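Local atomic coordinates of alcohol dehydrogenase (Aeropyrum pernix, PDB entry 1H2B), a protein that probably catalyses the NAD+-dependent oxidation of alcohols as a zinc-containing dehydrogenase. Residues Val195-Lys207 with Glu222-His234. Residues are numbered along the deposited sequence; the frame is centred on the assembly and turned at random.
Sequences VGGLGHIAVQLLK and EKLKLAERLGADH. With NAJ (nicotinamide-adenine-dinucleotide (acidic form)), chain I.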
ATOM      1  N   VAL B 195       0.212  23.556  17.499  1.00 15.02           N
ATOM      2  CA  VAL B 195       0.978  22.809  18.499  1.00 14.90           C
ATOM      3  C   VAL B 195       0.169  22.797  19.787  1.00 16.74           C
ATOM      4  O   VAL B 195       0.612  23.288  20.840  1.00 18.59           O
ATOM      5  CB  VAL B 195       2.411  23.388  18.685  1.00 14.31           C
ATOM      6  CG1 VAL B 195       3.258  22.468  19.636  1.00 15.23           C
ATOM      7  CG2 VAL B 195       3.116  23.537  17.350  1.00 15.04           C
ATOM      8  N   GLY B 196      -1.031  22.222  19.657  1.00 14.79           N
ATOM      9  CA  GLY B 196      -1.991  22.184  20.740  1.00 15.41           C
ATOM     10  C   GLY B 196      -1.998  20.860  21.459  1.00 16.68           C
ATOM     11  O   GLY B 196      -0.979  20.165  21.505  1.00 16.94           O
ATOM     12  N   GLY B 197      -3.146  20.499  22.027  1.00 15.32           N
ATOM     13  CA  GLY B 197      -3.196  19.231  22.755  1.00 13.71           C
ATOM     14  C   GLY B 197      -2.881  18.062  21.838  1.00 14.65           C
ATOM     15  O   GLY B 197      -2.079  17.193  22.179  1.00 16.27           O
ATOM     16  N   LEU B 198      -3.496  18.042  20.644  1.00 14.80           N
ATOM     17  CA  LEU B 198      -3.145  17.035  19.664  1.00 14.48           C
ATOM     18  C   LEU B 198      -1.774  17.343  19.004  1.00 14.13           C
ATOM     19  O   LEU B 198      -0.922  16.445  18.864  1.00 13.58           O
ATOM     20  CB  LEU B 198      -4.206  16.990  18.558  1.00 14.21           C
ATOM     21  CG  LEU B 198      -5.381  16.102  18.851  1.00 12.17           C
ATOM     22  CD1 LEU B 198      -6.286  16.692  19.928  1.00 15.11           C
ATOM     23  CD2 LEU B 198      -6.116  15.892  17.528  1.00 15.91           C
ATOM     24  N   GLY B 199      -1.577  18.600  18.586  1.00 13.87           N
ATOM     25  CA  GLY B 199      -0.422  18.949  17.795  1.00 14.19           C
ATOM     26  C   GLY B 199       0.925  18.708  18.468  1.00 14.13           C
ATOM     27  O   GLY B 199       1.865  18.296  17.782  1.00 14.29           O
ATOM     28  N   HIS B 200       1.037  18.996  19.765  1.00 14.80           N
ATOM     29  CA  HIS B 200       2.324  18.800  20.428  1.00 18.06           C
ATOM     30  C   HIS B 200       2.676  17.327  20.518  1.00 16.40           C
ATOM     31  O   HIS B 200       3.855  16.951  20.473  1.00 16.80           O
ATOM     32  CB  HIS B 200       2.357  19.519  21.782  1.00 18.17           C
ATOM     33  CG  HIS B 200       1.877  18.678  22.920  1.00 16.03           C
ATOM     34  ND1 HIS B 200       0.545  18.496  23.184  1.00 16.44           N
ATOM     35  CD2 HIS B 200       2.557  18.006  23.892  1.00 17.21           C
ATOM     36  CE1 HIS B 200       0.410  17.720  24.249  1.00 17.27           C
ATOM     37  NE2 HIS B 200       1.617  17.422  24.709  1.00 17.07           N
ATOM     38  N   ILE B 201       1.654  16.458  20.539  1.00 15.46           N
ATOM     39  CA  ILE B 201       1.902  15.035  20.436  1.00 13.92           C
ATOM     40  C   ILE B 201       2.329  14.690  19.037  1.00 14.87           C
ATOM     41  O   ILE B 201       3.282  13.942  18.826  1.00 15.95           O
ATOM     42  CB  ILE B 201       0.643  14.223  20.867  1.00 14.93           C
ATOM     43  CG1 ILE B 201       0.302  14.602  22.324  1.00 18.44           C
ATOM     44  CG2 ILE B 201       0.930  12.725  20.762  1.00 17.13           C
ATOM     45  CD1 ILE B 201      -0.998  13.945  22.857  1.00 16.82           C
ATOM     46  N   ALA B 202       1.650  15.275  18.041  1.00 14.92           N
ATOM     47  CA  ALA B 202       2.010  14.982  16.648  1.00 13.31           C
ATOM     48  C   ALA B 202       3.463  15.368  16.335  1.00 15.61           C
ATOM     49  O   ALA B 202       4.126  14.652  15.596  1.00 16.87           O
ATOM     50  CB  ALA B 202       1.043  15.666  15.679  1.00 14.77           C
ATOM     51  N   VAL B 203       3.959  16.468  16.911  1.00 15.92           N
ATOM     52  CA  VAL B 203       5.373  16.836  16.674  1.00 15.50           C
ATOM     53  C   VAL B 203       6.277  15.686  17.089  1.00 17.27           C
ATOM     54  O   VAL B 203       7.164  15.287  16.321  1.00 17.04           O
ATOM     55  CB  VAL B 203       5.787  18.121  17.463  1.00 16.42           C
ATOM     56  CG1 VAL B 203       7.351  18.342  17.409  1.00 16.22           C
ATOM     57  CG2 VAL B 203       5.054  19.348  16.927  1.00 17.38           C
ATOM     58  N   GLN B 204       6.051  15.146  18.289  1.00 17.51           N
ATOM     59  CA  GLN B 204       6.851  14.030  18.778  1.00 18.47           C
ATOM     60  C   GLN B 204       6.703  12.798  17.898  1.00 19.17           C
ATOM     61  O   GLN B 204       7.668  12.120  17.577  1.00 19.06           O
ATOM     62  CB  GLN B 204       6.440  13.647  20.202  1.00 18.92           C
ATOM     63  CG  GLN B 204       6.597  14.767  21.200  1.00 19.54           C
ATOM     64  CD  GLN B 204       6.032  14.376  22.542  1.00 17.64           C
ATOM     65  OE1 GLN B 204       6.553  13.440  23.194  1.00 20.53           O
ATOM     66  NE2 GLN B 204       4.935  15.019  22.943  1.00 19.70           N
ATOM     67  N   LEU B 205       5.480  12.498  17.505  1.00 16.53           N
ATOM     68  CA  LEU B 205       5.274  11.322  16.697  1.00 16.17           C
ATOM     69  C   LEU B 205       5.889  11.418  15.306  1.00 17.51           C
ATOM     70  O   LEU B 205       6.348  10.418  14.809  1.00 19.50           O
ATOM     71  CB  LEU B 205       3.766  11.023  16.594  1.00 15.68           C
ATOM     72  CG  LEU B 205       3.113  10.637  17.915  1.00 15.05           C
ATOM     73  CD1 LEU B 205       1.602  10.487  17.709  1.00 14.88           C
ATOM     74  CD2 LEU B 205       3.661   9.304  18.395  1.00 17.58           C
ATOM     75  N   LEU B 206       5.864  12.601  14.696  1.00 17.32           N
ATOM     76  CA  LEU B 206       6.492  12.795  13.385  1.00 17.87           C
ATOM     77  C   LEU B 206       8.001  12.495  13.502  1.00 19.70           C
ATOM     78  O   LEU B 206       8.586  11.909  12.590  1.00 19.01           O
ATOM     79  CB  LEU B 206       6.222  14.178  12.823  1.00 16.38           C
ATOM     80  CG  LEU B 206       4.768  14.457  12.343  1.00 17.71           C
ATOM     81  CD1 LEU B 206       4.501  15.954  12.223  1.00 19.47           C
ATOM     82  CD2 LEU B 206       4.609  13.701  10.977  1.00 17.26           C
ATOM     83  N   LYS B 207       8.608  12.851  14.632  1.00 18.67           N
ATOM     84  CA  LYS B 207      10.037  12.525  14.792  1.00 19.48           C
ATOM     85  C   LYS B 207      10.362  11.048  15.027  1.00 21.29           C
ATOM     86  O   LYS B 207      11.456  10.580  14.665  1.00 23.78           O
ATOM     87  CB  LYS B 207      10.628  13.367  15.937  1.00 19.19           C
ATOM     88  CG  LYS B 207      10.617  14.874  15.689  1.00 20.77           C
ATOM     89  CD  LYS B 207      11.435  15.306  14.470  1.00 28.11           C
ATOM     90  CE  LYS B 207      12.906  14.952  14.639  1.00 33.92           C
ATOM     91  NZ  LYS B 207      13.736  15.623  13.607  1.00 44.56           N
ATOM     92  N   GLU B 222       4.944  30.624  23.328  1.00 19.74           N
ATOM     93  CA  GLU B 222       5.215  29.516  24.231  1.00 20.16           C
ATOM     94  C   GLU B 222       4.950  28.161  23.523  1.00 18.32           C
ATOM     95  O   GLU B 222       5.607  27.158  23.823  1.00 21.11           O
ATOM     96  CB  GLU B 222       4.411  29.678  25.521  1.00 25.19           C
ATOM     97  CG  GLU B 222       2.909  29.676  25.351  1.00 36.32           C
ATOM     98  CD  GLU B 222       2.251  31.012  24.972  1.00 45.10           C
ATOM     99  OE1 GLU B 222       2.918  32.056  24.632  1.00 37.07           O
ATOM    100  OE2 GLU B 222       0.995  30.986  25.010  1.00 50.16           O
ATOM    101  N   LYS B 223       4.045  28.179  22.551  1.00 19.18           N
ATOM    102  CA  LYS B 223       3.757  26.929  21.788  1.00 18.83           C
ATOM    103  C   LYS B 223       4.825  26.619  20.753  1.00 16.99           C
ATOM    104  O   LYS B 223       5.174  25.427  20.522  1.00 17.12           O
ATOM    105  CB  LYS B 223       2.382  26.996  21.166  1.00 19.70           C
ATOM    106  CG  LYS B 223       1.290  26.842  22.265  1.00 25.96           C
ATOM    107  CD  LYS B 223      -0.067  27.268  21.747  1.00 30.18           C
ATOM    108  CE  LYS B 223      -1.056  27.736  22.820  1.00 33.14           C
ATOM    109  NZ  LYS B 223      -1.245  26.730  23.866  1.00 32.03           N
ATOM    110  N   LEU B 224       5.410  27.690  20.212  1.00 17.15           N
ATOM    111  CA  LEU B 224       6.555  27.532  19.319  1.00 17.10           C
ATOM    112  C   LEU B 224       7.798  27.025  20.040  1.00 21.15           C
ATOM    113  O   LEU B 224       8.512  26.156  19.518  1.00 19.74           O
ATOM    114  CB  LEU B 224       6.849  28.807  18.554  1.00 18.43           C
ATOM    115  CG  LEU B 224       5.714  29.431  17.732  1.00 20.07           C
ATOM    116  CD1 LEU B 224       6.169  30.732  17.076  1.00 27.59           C
ATOM    117  CD2 LEU B 224       5.250  28.426  16.683  1.00 21.13           C
ATOM    118  N   LYS B 225       8.067  27.559  21.240  1.00 20.52           N
ATOM    119  CA  LYS B 225       9.143  26.997  22.047  1.00 19.40           C
ATOM    120  C   LYS B 225       8.880  25.538  22.423  1.00 18.16           C
ATOM    121  O   LYS B 225       9.812  24.714  22.446  1.00 21.95           O
ATOM    122  CB  LYS B 225       9.314  27.860  23.327  1.00 20.89           C
ATOM    123  CG  LYS B 225       9.871  29.259  23.043  1.00 28.08           C
ATOM    124  CD  LYS B 225       9.616  30.193  24.231  1.00 33.89           C
ATOM    125  CE  LYS B 225      10.753  30.173  25.203  1.00 41.11           C
ATOM    126  NZ  LYS B 225      10.633  31.277  26.206  1.00 42.40           N
ATOM    127  N   LEU B 226       7.617  25.206  22.725  1.00 20.02           N
ATOM    128  CA  LEU B 226       7.274  23.818  23.060  1.00 19.45           C
ATOM    129  C   LEU B 226       7.629  22.916  21.862  1.00 18.85           C
ATOM    130  O   LEU B 226       8.249  21.842  22.009  1.00 19.31           O
ATOM    131  CB  LEU B 226       5.789  23.688  23.424  1.00 19.89           C
ATOM    132  CG  LEU B 226       5.262  22.276  23.659  1.00 20.57           C
ATOM    133  CD1 LEU B 226       5.936  21.651  24.907  1.00 22.84           C
ATOM    134  CD2 LEU B 226       3.757  22.346  23.860  1.00 22.53           C
ATOM    135  N   ALA B 227       7.229  23.355  20.665  1.00 18.51           N
ATOM    136  CA  ALA B 227       7.569  22.576  19.484  1.00 17.46           C
ATOM    137  C   ALA B 227       9.072  22.398  19.299  1.00 19.90           C
ATOM    138  O   ALA B 227       9.533  21.322  18.965  1.00 19.16           O
ATOM    139  CB  ALA B 227       6.947  23.202  18.213  1.00 17.28           C
ATOM    140  N   GLU B 228       9.841  23.463  19.521  1.00 20.54           N
ATOM    141  CA  GLU B 228      11.314  23.358  19.518  1.00 22.12           C
ATOM    142  C   GLU B 228      11.863  22.301  20.503  1.00 21.26           C
ATOM    143  O   GLU B 228      12.706  21.468  20.122  1.00 22.47           O
ATOM    144  CB  GLU B 228      11.918  24.733  19.813  1.00 21.10           C
ATOM    145  CG  GLU B 228      11.773  25.730  18.670  1.00 23.90           C
ATOM    146  CD  GLU B 228      12.400  27.090  18.950  1.00 26.93           C
ATOM    147  OE1 GLU B 228      12.392  27.551  20.109  1.00 29.12           O
ATOM    148  OE2 GLU B 228      12.884  27.712  17.991  1.00 25.00           O
ATOM    149  N   ARG B 229      11.385  22.319  21.740  1.00 21.39           N
ATOM    150  CA  ARG B 229      11.836  21.324  22.722  1.00 22.45           C
ATOM    151  C   ARG B 229      11.447  19.915  22.340  1.00 22.92           C
ATOM    152  O   ARG B 229      12.122  18.951  22.726  1.00 25.01           O
ATOM    153  CB  ARG B 229      11.312  21.613  24.130  1.00 25.73           C
ATOM    154  CG  ARG B 229      11.593  22.984  24.655  1.00 34.34           C
ATOM    155  CD  ARG B 229      11.282  23.110  26.137  1.00 30.41           C
ATOM    156  NE  ARG B 229       9.848  23.083  26.460  1.00 33.38           N
ATOM    157  CZ  ARG B 229       9.052  24.156  26.403  1.00 26.41           C
ATOM    158  NH1 ARG B 229       9.542  25.326  26.012  1.00 30.58           N
ATOM    159  NH2 ARG B 229       7.764  24.062  26.767  1.00 30.16           N
ATOM    160  N   LEU B 230      10.351  19.779  21.587  1.00 20.91           N
ATOM    161  CA  LEU B 230       9.862  18.458  21.219  1.00 21.81           C
ATOM    162  C   LEU B 230      10.446  17.967  19.912  1.00 21.38           C
ATOM    163  O   LEU B 230      10.127  16.861  19.463  1.00 26.48           O
ATOM    164  CB  LEU B 230       8.323  18.460  21.174  1.00 21.91           C
ATOM    165  CG  LEU B 230       7.644  18.709  22.516  1.00 21.81           C
ATOM    166  CD1 LEU B 230       6.144  18.825  22.338  1.00 26.16           C
ATOM    167  CD2 LEU B 230       7.983  17.601  23.543  1.00 27.16           C
ATOM    168  N   GLY B 231      11.296  18.773  19.303  1.00 20.69           N
ATOM    169  CA  GLY B 231      12.081  18.288  18.187  1.00 21.16           C
ATOM    170  C   GLY B 231      11.768  18.863  16.821  1.00 19.41           C
ATOM    171  O   GLY B 231      12.301  18.354  15.831  1.00 22.77           O
ATOM    172  N   ALA B 232      10.899  19.870  16.729  1.00 19.67           N
ATOM    173  CA  ALA B 232      10.637  20.456  15.419  1.00 18.17           C
ATOM    174  C   ALA B 232      11.938  21.002  14.848  1.00 19.83           C
ATOM    175  O   ALA B 232      12.738  21.628  15.586  1.00 21.02           O
ATOM    176  CB  ALA B 232       9.585  21.609  15.488  1.00 17.61           C
ATOM    177  N   ASP B 233      12.142  20.813  13.548  1.00 18.48           N
ATOM    178  CA  ASP B 233      13.334  21.304  12.884  1.00 17.79           C
ATOM    179  C   ASP B 233      13.272  22.809  12.662  1.00 19.31           C
ATOM    180  O   ASP B 233      14.304  23.502  12.660  1.00 19.73           O
ATOM    181  CB  ASP B 233      13.546  20.547  11.577  1.00 19.09           C
ATOM    182  CG  ASP B 233      13.790  19.100  11.835  1.00 24.24           C
ATOM    183  OD1 ASP B 233      12.909  18.240  11.610  1.00 20.93           O
ATOM    184  OD2 ASP B 233      14.864  18.740  12.395  1.00 23.42           O
ATOM    185  N   HIS B 234      12.056  23.308  12.451  1.00 18.27           N
ATOM    186  CA  HIS B 234      11.829  24.715  12.192  1.00 14.79           C
ATOM    187  C   HIS B 234      10.487  25.033  12.808  1.00 18.60           C
ATOM    188  O   HIS B 234       9.582  24.177  12.843  1.00 16.30           O
ATOM    189  CB  HIS B 234      11.756  25.043  10.688  1.00 16.21           C
ATOM    190  CG  HIS B 234      13.013  24.770   9.948  1.00 21.74           C
ATOM    191  ND1 HIS B 234      14.095  25.625   9.968  1.00 21.15           N
ATOM    192  CD2 HIS B 234      13.377  23.716   9.178  1.00 22.36           C
ATOM    193  CE1 HIS B 234      15.077  25.106   9.259  1.00 23.76           C
ATOM    194  NE2 HIS B 234      14.663  23.952   8.760  1.00 22.75           N
TER
HETATM  195  PA  NAJ I1361      -6.058  23.084  21.122  1.00 17.71           P
HETATM  196  O1A NAJ I1361      -6.938  24.259  21.448  1.00 18.35           O
HETATM  197  O2A NAJ I1361      -5.258  22.407  22.246  1.00 17.12           O
HETATM  198  O5B NAJ I1361      -4.912  23.463  20.077  1.00 17.76           O
HETATM  199  C5B NAJ I1361      -5.146  24.340  18.966  1.00 17.01           C
HETATM  200  C4B NAJ I1361      -3.778  24.930  18.667  1.00 15.34           C
HETATM  201  O4B NAJ I1361      -3.901  25.661  17.430  1.00 14.23           O
HETATM  202  C3B NAJ I1361      -3.256  25.867  19.756  1.00 15.86           C
HETATM  203  O3B NAJ I1361      -1.899  25.561  20.119  1.00 18.05           O
HETATM  204  C2B NAJ I1361      -3.410  27.196  19.030  1.00 17.90           C
HETATM  205  O2B NAJ I1361      -2.537  28.229  19.513  1.00 18.14           O
HETATM  206  C1B NAJ I1361      -3.134  26.850  17.561  1.00 16.05           C
HETATM  207  N9A NAJ I1361      -3.645  27.816  16.590  1.00 17.34           N
HETATM  208  C8A NAJ I1361      -4.783  28.634  16.633  1.00 19.14           C
HETATM  209  N7A NAJ I1361      -4.868  29.345  15.476  1.00 17.28           N
HETATM  210  C5A NAJ I1361      -3.797  29.000  14.702  1.00 16.16           C
HETATM  211  C6A NAJ I1361      -3.368  29.389  13.457  1.00 17.04           C
HETATM  212  N6A NAJ I1361      -3.994  30.322  12.728  1.00 17.61           N
HETATM  213  N1A NAJ I1361      -2.260  28.780  12.928  1.00 15.51           N
HETATM  214  C2A NAJ I1361      -1.523  27.845  13.634  1.00 14.92           C
HETATM  215  N3A NAJ I1361      -1.941  27.490  14.869  1.00 13.16           N
HETATM  216  C4A NAJ I1361      -3.056  28.064  15.392  1.00 15.34           C
HETATM  217  O3  NAJ I1361      -6.989  22.038  20.370  1.00 16.09           O
HETATM  218  PN  NAJ I1361      -6.929  20.425  20.380  1.00 15.94           P
HETATM  219  O1N NAJ I1361      -7.699  19.898  21.501  1.00 15.80           O
HETATM  220  O2N NAJ I1361      -5.534  19.987  20.176  1.00 15.31           O
HETATM  221  O5D NAJ I1361      -7.839  20.131  19.090  1.00 14.60           O
HETATM  222  C5D NAJ I1361      -7.330  20.513  17.814  1.00 15.36           C
HETATM  223  C4D NAJ I1361      -8.442  20.409  16.782  1.00 14.07           C
HETATM  224  O4D NAJ I1361      -8.681  19.012  16.533  1.00 15.72           O
HETATM  225  C3D NAJ I1361      -9.785  20.964  17.253  1.00 13.51           C
HETATM  226  O3D NAJ I1361     -10.518  21.402  16.094  1.00 15.30           O
HETATM  227  C2D NAJ I1361     -10.476  19.730  17.849  1.00 16.56           C
HETATM  228  O2D NAJ I1361     -11.871  19.806  17.935  1.00 16.12           O
HETATM  229  C1D NAJ I1361     -10.028  18.700  16.796  1.00 14.56           C
HETATM  230  N1N NAJ I1361     -10.138  17.278  17.121  1.00 14.82           N
HETATM  231  C2N NAJ I1361     -10.275  16.432  16.060  1.00 14.47           C
HETATM  232  C3N NAJ I1361     -10.321  15.065  16.275  1.00 13.13           C
HETATM  233  C7N NAJ I1361     -10.534  14.149  15.114  1.00 14.95           C
HETATM  234  O7N NAJ I1361     -10.653  12.849  15.433  1.00 14.75           O
HETATM  235  N7N NAJ I1361     -10.539  14.513  13.828  1.00 13.75           N
HETATM  236  C4N NAJ I1361     -10.203  14.493  17.584  1.00 16.75           C
HETATM  237  C5N NAJ I1361      -9.884  15.423  18.614  1.00 16.34           C
HETATM  238  C6N NAJ I1361      -9.890  16.786  18.383  1.00 16.13           C
HETATM  239  O   HOH W   1      -0.471  23.923  23.444  1.00 26.42           O
HETATM  240  O   HOH W   2      13.903  15.808  11.116  1.00 32.33           O
HETATM  241  O   HOH W   3      14.782  17.618  15.060  1.00 36.76           O
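With CG1 turned anti to the backbone N (chi1 -173°), V195 spreads both methyls on the helix 221-229, CG2 lying 3.9 Å from CB of A227; V203, whose CG1 takes the same anti place (chi1 170°), sets that methyl 3.9 Å from CB of L230. This is the Rossmann fold of the NAD domain: helix 197-209, after the glycine-rich turn, packs beside the helix of the next beta-alpha unit. Small A227 suits the point where the two valines converge. L230 lies against H200 and Q204: CD1 is 3.5 Å from the carbonyl O of H200 and at the edge of that imidazole, and CD2 rests on the amide carbon of Q204, whose NE2 is bonded to the backbone O of R328. Histidine suits its place because its ring is held at both nitrogens: ND1 donates to O of G196 at 2.8 Å, an oxygen the backbone N of H200 reaches from the opposite face of its plane, and NE2 accepts from N of E330. At the dinucleotide, G196 must be glycine, since a side chain would run into O5B, and the amides of G197 and L198 each grip a phosphate oxygen. K223 lays its aliphatic CD against ribose hydroxyl O3B, beside D218, whose OD2 is hydrogen-bonded to the cofactor, and its NZ shares a water with O of V195. With an alanine here, the ribose flank would probably lose its aliphatic cover and the water its ammonium partner. At the far end, glycine suits the positive phi of G231 in a Schellman motif, and K207, bent at chi2 and chi3, brings CD 3.4 Å from O of G231. NZ of K207 makes a weak 3.4 Å salt bridge to OD1 of D233, also bound by N of V214, and one water joins this NZ to O of G231 and OD2 of D233.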